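Local coordinates for protein heavy metal cation tricomponent efflux pump ZneA(CzcA-like) (Cupriavidus metallidurans, PDB 4K0J) that exports zinc as a Zn(II)/proton antiporter of the RND superfamily, the inner-membrane component of a tripartite heavy-metal efflux pump, at residues V348-L353 against L962-V967; L506-Y510 against A954-R959. One frame throughout, in Å; residues are numbered along the deposited sequence.

Contact 1 of 2, residues V348-L353 against L962-V967; sequences VLLLFL and LMTATV
Both segments are helical and run nearly antiparallel: their short axes approach to 10.6 Å, with 162° between the N-to-C directions. CA atoms pair V348 with V967 (6.4 Å) and F352 with M963 (7.3 Å), one helical turn apart on each helix. At the first pair, V348 (chi1 t) points toward the partner helix, and its CG1 lies 3.6 Å from both V967 CG1 and T966 CG2. At the second, F352, with chi1 near -100°, presents a ring face to M963: M963 CG sits 3.6 Å from F352 CD2 and 4.0 Å from the ring centroid, 26° off the normal, a CH-pi contact. M963 SD, 4.6 Å from that centroid, adds an oblique Met-aromatic contact and meets L353 CD2 at 4.1 Å. T966 (chi1 m) turns its hydroxyl back on its own helix, OG1 donating to L962 O at 2.6 Å. Mainly apolar side-chain packing joins helix 323-353 to helix 958-970 here, both segments falling in predicted membrane spans, an antiparallel helix pair within the RND membrane domain.

Contact 2 of 2, residues L506-Y510 against A954-R959; sequences LAPRY and AGERMR
This is a helix-to-turn contact at the edge of the membrane domain: Y510, on helix 503-516 between the predicted spans 464-491 and 524-542, fits against the turn leading into helix 958-970, just before the predicted span starting at 961. Segment 506-510 is helical with a kink at P508, whose N has no bond to the preceding turn; A954-R957 forms a type I beta turn, closed by R957 N to A954 O at 3.1 Å, with R957 at the N-cap. The nearest CA pair is Y510 with G955, 7.3 Å. With chi1 t, Y510 reaches the turn, its OH donating to A954 O at 3.2 Å and its CE2 lying 3.4 Å from G955 CA. M958 (t, t, p) places SD 3.6 Å from Y510 CD2 and 4.5 Å from the ring centroid, an oblique Met-aromatic contact; its CE touches A507 CA at 3.8 Å. R959 brings NH1 to 3.4 Å from L506 CB. Beyond, A954 and R957 pack on helix 911-939, while R957 and R959 touch helix 399-411.

Overall arrangement
The two contacts lie on the same side of the chain's centre, their own centres about 14 Å apart, and share helix 958-970. Contact 2 uses the helix start and the turn before it; contact 1 uses the following turns. In sequence the order is 348-353, 506-510, 954-959, 962-967, so contact 2 is nested inside the loop closed by contact 1. They meet directly where F352 CE2 packs 3.7 Å from R959 NH2. Helix 399-411 borders both, touching L349, L353 and V967 in one and R959 in the other. Helix 958-970 thus links helix 323-353, which holds a predicted span, to helix 503-516 in the connection between predicted spans, consistent with the cytoplasmic-side helix of RND pumps.

Contact 1 of 2, residues V348-L353 against L962-V967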
loop_
_atom_site.group_PDB
_atom_site.type_symbol
_atom_site.label_atom_id
_atom_site.label_comp_id
_atom_site.label_asym_id
_atom_site.label_seq_id
_atom_site.Cartn_x
_atom_site.Cartn_y
_atom_site.Cartn_z
ATOM N N VAL C 348 -20.645 -36.835 -32.512
ATOM C CA VAL C 348 -20.805 -36.159 -33.794
ATOM C C VAL C 348 -19.621 -36.419 -34.725
ATOM O O VAL C 348 -19.812 -36.749 -35.897
ATOM C CB VAL C 348 -20.981 -34.642 -33.631
ATOM C CG1 VAL C 348 -21.144 -33.987 -34.993
ATOM C CG2 VAL C 348 -22.174 -34.340 -32.757
ATOM N N LEU C 349 -18.404 -36.268 -34.206
ATOM C CA LEU C 349 -17.199 -36.525 -34.995
ATOM C C LEU C 349 -17.161 -37.961 -35.525
ATOM O O LEU C 349 -16.810 -38.204 -36.684
ATOM C CB LEU C 349 -15.944 -36.248 -34.167
ATOM C CG LEU C 349 -15.695 -34.803 -33.739
ATOM C CD1 LEU C 349 -14.547 -34.734 -32.744
ATOM C CD2 LEU C 349 -15.409 -33.929 -34.948
ATOM N N LEU C 350 -17.534 -38.903 -34.664
ATOM C CA LEU C 350 -17.560 -40.319 -35.015
ATOM C C LEU C 350 -18.592 -40.593 -36.101
ATOM O O LEU C 350 -18.297 -41.255 -37.096
ATOM C CB LEU C 350 -17.879 -41.163 -33.780
ATOM C CG LEU C 350 -17.513 -42.646 -33.849
ATOM C CD1 LEU C 350 -16.012 -42.817 -33.704
ATOM C CD2 LEU C 350 -18.253 -43.442 -32.787
ATOM N N LEU C 351 -19.803 -40.080 -35.904
ATOM C CA LEU C 351 -20.884 -40.260 -36.870
ATOM C C LEU C 351 -20.569 -39.612 -38.218
ATOM O O LEU C 351 -21.017 -40.085 -39.263
ATOM C CB LEU C 351 -22.196 -39.704 -36.310
ATOM C CG LEU C 351 -22.880 -40.554 -35.236
ATOM C CD1 LEU C 351 -23.879 -39.734 -34.435
ATOM C CD2 LEU C 351 -23.559 -41.753 -35.876
ATOM N N PHE C 352 -19.790 -38.534 -38.189
ATOM C CA PHE C 352 -19.495 -37.780 -39.404
ATOM C C PHE C 352 -18.309 -38.326 -40.192
ATOM O O PHE C 352 -18.471 -38.760 -41.332
ATOM C CB PHE C 352 -19.294 -36.295 -39.088
ATOM C CG PHE C 352 -20.501 -35.450 -39.382
ATOM C CD1 PHE C 352 -21.541 -35.361 -38.472
ATOM C CD2 PHE C 352 -20.599 -34.751 -40.574
ATOM C CE1 PHE C 352 -22.655 -34.586 -38.744
ATOM C CE2 PHE C 352 -21.710 -33.975 -40.852
ATOM C CZ PHE C 352 -22.738 -33.893 -39.936
ATOM N N LEU C 353 -17.123 -38.303 -39.589
ATOM C CA LEU C 353 -15.912 -38.736 -40.288
ATOM C C LEU C 353 -15.946 -40.222 -40.647
ATOM O O LEU C 353 -15.403 -40.631 -41.674
ATOM C CB LEU C 353 -14.663 -38.429 -39.460
ATOM C CG LEU C 353 -14.422 -36.966 -39.088
ATOM C CD1 LEU C 353 -13.119 -36.828 -38.320
ATOM C CD2 LEU C 353 -14.423 -36.077 -40.321
ATOM N N LEU C 962 -22.205 -28.107 -41.896
ATOM C CA LEU C 962 -23.113 -28.904 -41.073
ATOM C C LEU C 962 -22.402 -29.489 -39.857
ATOM O O LEU C 962 -22.959 -29.528 -38.758
ATOM C CB LEU C 962 -23.748 -30.031 -41.889
ATOM C CG LEU C 962 -24.804 -29.626 -42.918
ATOM C CD1 LEU C 962 -25.564 -30.845 -43.408
ATOM C CD2 LEU C 962 -25.751 -28.593 -42.336
ATOM N N MET C 963 -21.167 -29.935 -40.061
ATOM C CA MET C 963 -20.387 -30.562 -39.002
ATOM C C MET C 963 -20.094 -29.565 -37.888
ATOM O O MET C 963 -20.367 -29.832 -36.711
ATOM C CB MET C 963 -19.085 -31.128 -39.572
ATOM C CG MET C 963 -18.544 -32.336 -38.831
ATOM S SD MET C 963 -17.294 -33.230 -39.777
ATOM C CE MET C 963 -16.081 -31.939 -40.031
ATOM N N THR C 964 -19.554 -28.413 -38.273
ATOM C CA THR C 964 -19.276 -27.334 -37.331
ATOM C C THR C 964 -20.545 -26.915 -36.597
ATOM O O THR C 964 -20.566 -26.814 -35.366
ATOM C CB THR C 964 -18.702 -26.099 -38.044
ATOM O OG1 THR C 964 -19.601 -25.680 -39.077
ATOM C CG2 THR C 964 -17.345 -26.412 -38.657
ATOM N N ALA C 965 -21.603 -26.680 -37.368
ATOM C CA ALA C 965 -22.882 -26.230 -36.833
ATOM C C ALA C 965 -23.546 -27.280 -35.952
ATOM O O ALA C 965 -24.506 -26.984 -35.241
ATOM C CB ALA C 965 -23.811 -25.831 -37.956
ATOM N N THR C 966 -23.046 -28.510 -36.013
ATOM C CA THR C 966 -23.565 -29.565 -35.155
ATOM C C THR C 966 -22.782 -29.669 -33.853
ATOM O O THR C 966 -23.367 -29.634 -32.770
ATOM C CB THR C 966 -23.568 -30.925 -35.857
ATOM O OG1 THR C 966 -24.402 -30.857 -37.021
ATOM C CG2 THR C 966 -24.105 -31.993 -34.922
ATOM N N VAL C 967 -21.462 -29.801 -33.955
ATOM C CA VAL C 967 -20.639 -29.896 -32.751
ATOM C C VAL C 967 -20.790 -28.653 -31.878
ATOM O O VAL C 967 -20.853 -28.750 -30.651
ATOM C CB VAL C 967 -19.150 -30.136 -33.067
ATOM C CG1 VAL C 967 -18.927 -31.568 -33.505
ATOM C CG2 VAL C 967 -18.663 -29.165 -34.125
#

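Contact 2 of 2, residues L506-Y510 against A954-R959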
loop_
_atom_site.group_PDB
_atom_site.type_symbol
_atom_site.label_atom_id
_atom_site.label_comp_id
_atom_site.label_asym_id
_atom_site.label_seq_id
_atom_site.Cartn_x
_atom_site.Cartn_y
_atom_site.Cartn_z
ATOM N N LEU C 506 -29.278 -36.741 -47.966
ATOM C CA LEU C 506 -29.042 -35.344 -47.624
ATOM C C LEU C 506 -28.237 -34.648 -48.716
ATOM O O LEU C 506 -28.304 -33.429 -48.866
ATOM C CB LEU C 506 -28.320 -35.228 -46.279
ATOM C CG LEU C 506 -29.085 -35.708 -45.044
ATOM C CD1 LEU C 506 -28.229 -35.568 -43.795
ATOM C CD2 LEU C 506 -30.389 -34.943 -44.890
ATOM N N ALA C 507 -27.480 -35.429 -49.480
ATOM C CA ALA C 507 -26.641 -34.868 -50.538
ATOM C C ALA C 507 -27.400 -34.187 -51.696
ATOM O O ALA C 507 -27.211 -32.992 -51.926
ATOM C CB ALA C 507 -25.644 -35.913 -51.059
ATOM N N PRO C 508 -28.267 -34.929 -52.422
ATOM C CA PRO C 508 -28.872 -34.302 -53.603
ATOM C C PRO C 508 -30.103 -33.459 -53.276
ATOM O O PRO C 508 -30.543 -32.679 -54.123
ATOM C CB PRO C 508 -29.263 -35.502 -54.468
ATOM C CG PRO C 508 -29.400 -36.661 -53.513
ATOM C CD PRO C 508 -28.864 -36.250 -52.164
ATOM N N ARG C 509 -30.654 -33.625 -52.076
ATOM C CA ARG C 509 -31.729 -32.771 -51.592
ATOM C C ARG C 509 -31.202 -31.346 -51.540
ATOM O O ARG C 509 -31.911 -30.388 -51.852
ATOM C CB ARG C 509 -32.185 -33.236 -50.205
ATOM C CG ARG C 509 -33.043 -32.243 -49.420
ATOM C CD ARG C 509 -34.318 -31.861 -50.164
ATOM N NE ARG C 509 -35.342 -31.320 -49.271
ATOM C CZ ARG C 509 -35.337 -30.084 -48.777
ATOM N NH1 ARG C 509 -34.352 -29.249 -49.073
ATOM N NH2 ARG C 509 -36.316 -29.686 -47.977
ATOM N N TYR C 510 -29.935 -31.225 -51.160
ATOM C CA TYR C 510 -29.253 -29.942 -51.104
ATOM C C TYR C 510 -29.058 -29.377 -52.508
ATOM O O TYR C 510 -29.166 -28.171 -52.721
ATOM C CB TYR C 510 -27.906 -30.106 -50.392
ATOM C CG TYR C 510 -27.115 -28.828 -50.212
ATOM C CD1 TYR C 510 -27.740 -27.644 -49.843
ATOM C CD2 TYR C 510 -25.739 -28.815 -50.385
ATOM C CE1 TYR C 510 -27.013 -26.477 -49.671
ATOM C CE2 TYR C 510 -25.006 -27.658 -50.212
ATOM C CZ TYR C 510 -25.647 -26.491 -49.857
ATOM O OH TYR C 510 -24.914 -25.337 -49.686
ATOM N N ALA C 954 -20.203 -24.018 -53.190
ATOM C CA ALA C 954 -21.043 -23.943 -52.002
ATOM C C ALA C 954 -21.648 -25.304 -51.679
ATOM O O ALA C 954 -21.838 -25.649 -50.512
ATOM C CB ALA C 954 -22.142 -22.914 -52.203
ATOM N N GLY C 955 -21.946 -26.070 -52.725
ATOM C CA GLY C 955 -22.575 -27.370 -52.579
ATOM C C GLY C 955 -21.687 -28.403 -51.916
ATOM O O GLY C 955 -22.175 -29.386 -51.357
ATOM N N GLU C 956 -20.379 -28.185 -51.982
ATOM C CA GLU C 956 -19.422 -29.103 -51.379
ATOM C C GLU C 956 -18.993 -28.634 -49.995
ATOM O O GLU C 956 -18.216 -29.307 -49.317
ATOM C CB GLU C 956 -18.203 -29.283 -52.284
ATOM C CG GLU C 956 -18.500 -30.020 -53.580
ATOM C CD GLU C 956 -17.270 -30.190 -54.444
ATOM O OE1 GLU C 956 -16.267 -29.489 -54.192
ATOM O OE2 GLU C 956 -17.302 -31.025 -55.374
ATOM N N ARG C 957 -19.500 -27.476 -49.583
ATOM C CA ARG C 957 -19.240 -26.968 -48.242
ATOM C C ARG C 957 -20.365 -27.381 -47.312
ATOM O O ARG C 957 -20.429 -26.943 -46.168
ATOM C CB ARG C 957 -19.084 -25.448 -48.249
ATOM C CG ARG C 957 -17.970 -24.965 -49.149
ATOM C CD ARG C 957 -16.726 -25.818 -48.966
ATOM N NE ARG C 957 -15.978 -25.967 -50.210
ATOM C CZ ARG C 957 -14.893 -26.726 -50.343
ATOM N NH1 ARG C 957 -14.425 -27.403 -49.302
ATOM N NH2 ARG C 957 -14.276 -26.805 -51.514
ATOM N N MET C 958 -21.253 -28.229 -47.822
ATOM C CA MET C 958 -22.359 -28.762 -47.037
ATOM C C MET C 958 -21.853 -29.445 -45.768
ATOM O O MET C 958 -22.233 -29.073 -44.656
ATOM C CB MET C 958 -23.177 -29.740 -47.886
ATOM C CG MET C 958 -24.234 -30.523 -47.119
ATOM S SD MET C 958 -25.249 -31.569 -48.189
ATOM C CE MET C 958 -24.002 -32.556 -49.016
ATOM N N ARG C 959 -20.972 -30.425 -45.941
ATOM C CA ARG C 959 -20.453 -31.203 -44.815
ATOM C C ARG C 959 -19.643 -30.437 -43.753
ATOM O O ARG C 959 -19.885 -30.630 -42.562
ATOM C CB ARG C 959 -19.697 -32.444 -45.304
ATOM C CG ARG C 959 -20.616 -33.525 -45.846
ATOM C CD ARG C 959 -21.713 -33.853 -44.844
ATOM N NE ARG C 959 -22.864 -34.493 -45.475
ATOM C CZ ARG C 959 -24.020 -34.726 -44.860
ATOM N NH1 ARG C 959 -25.016 -35.309 -45.511
ATOM N NH2 ARG C 959 -24.184 -34.370 -43.593
#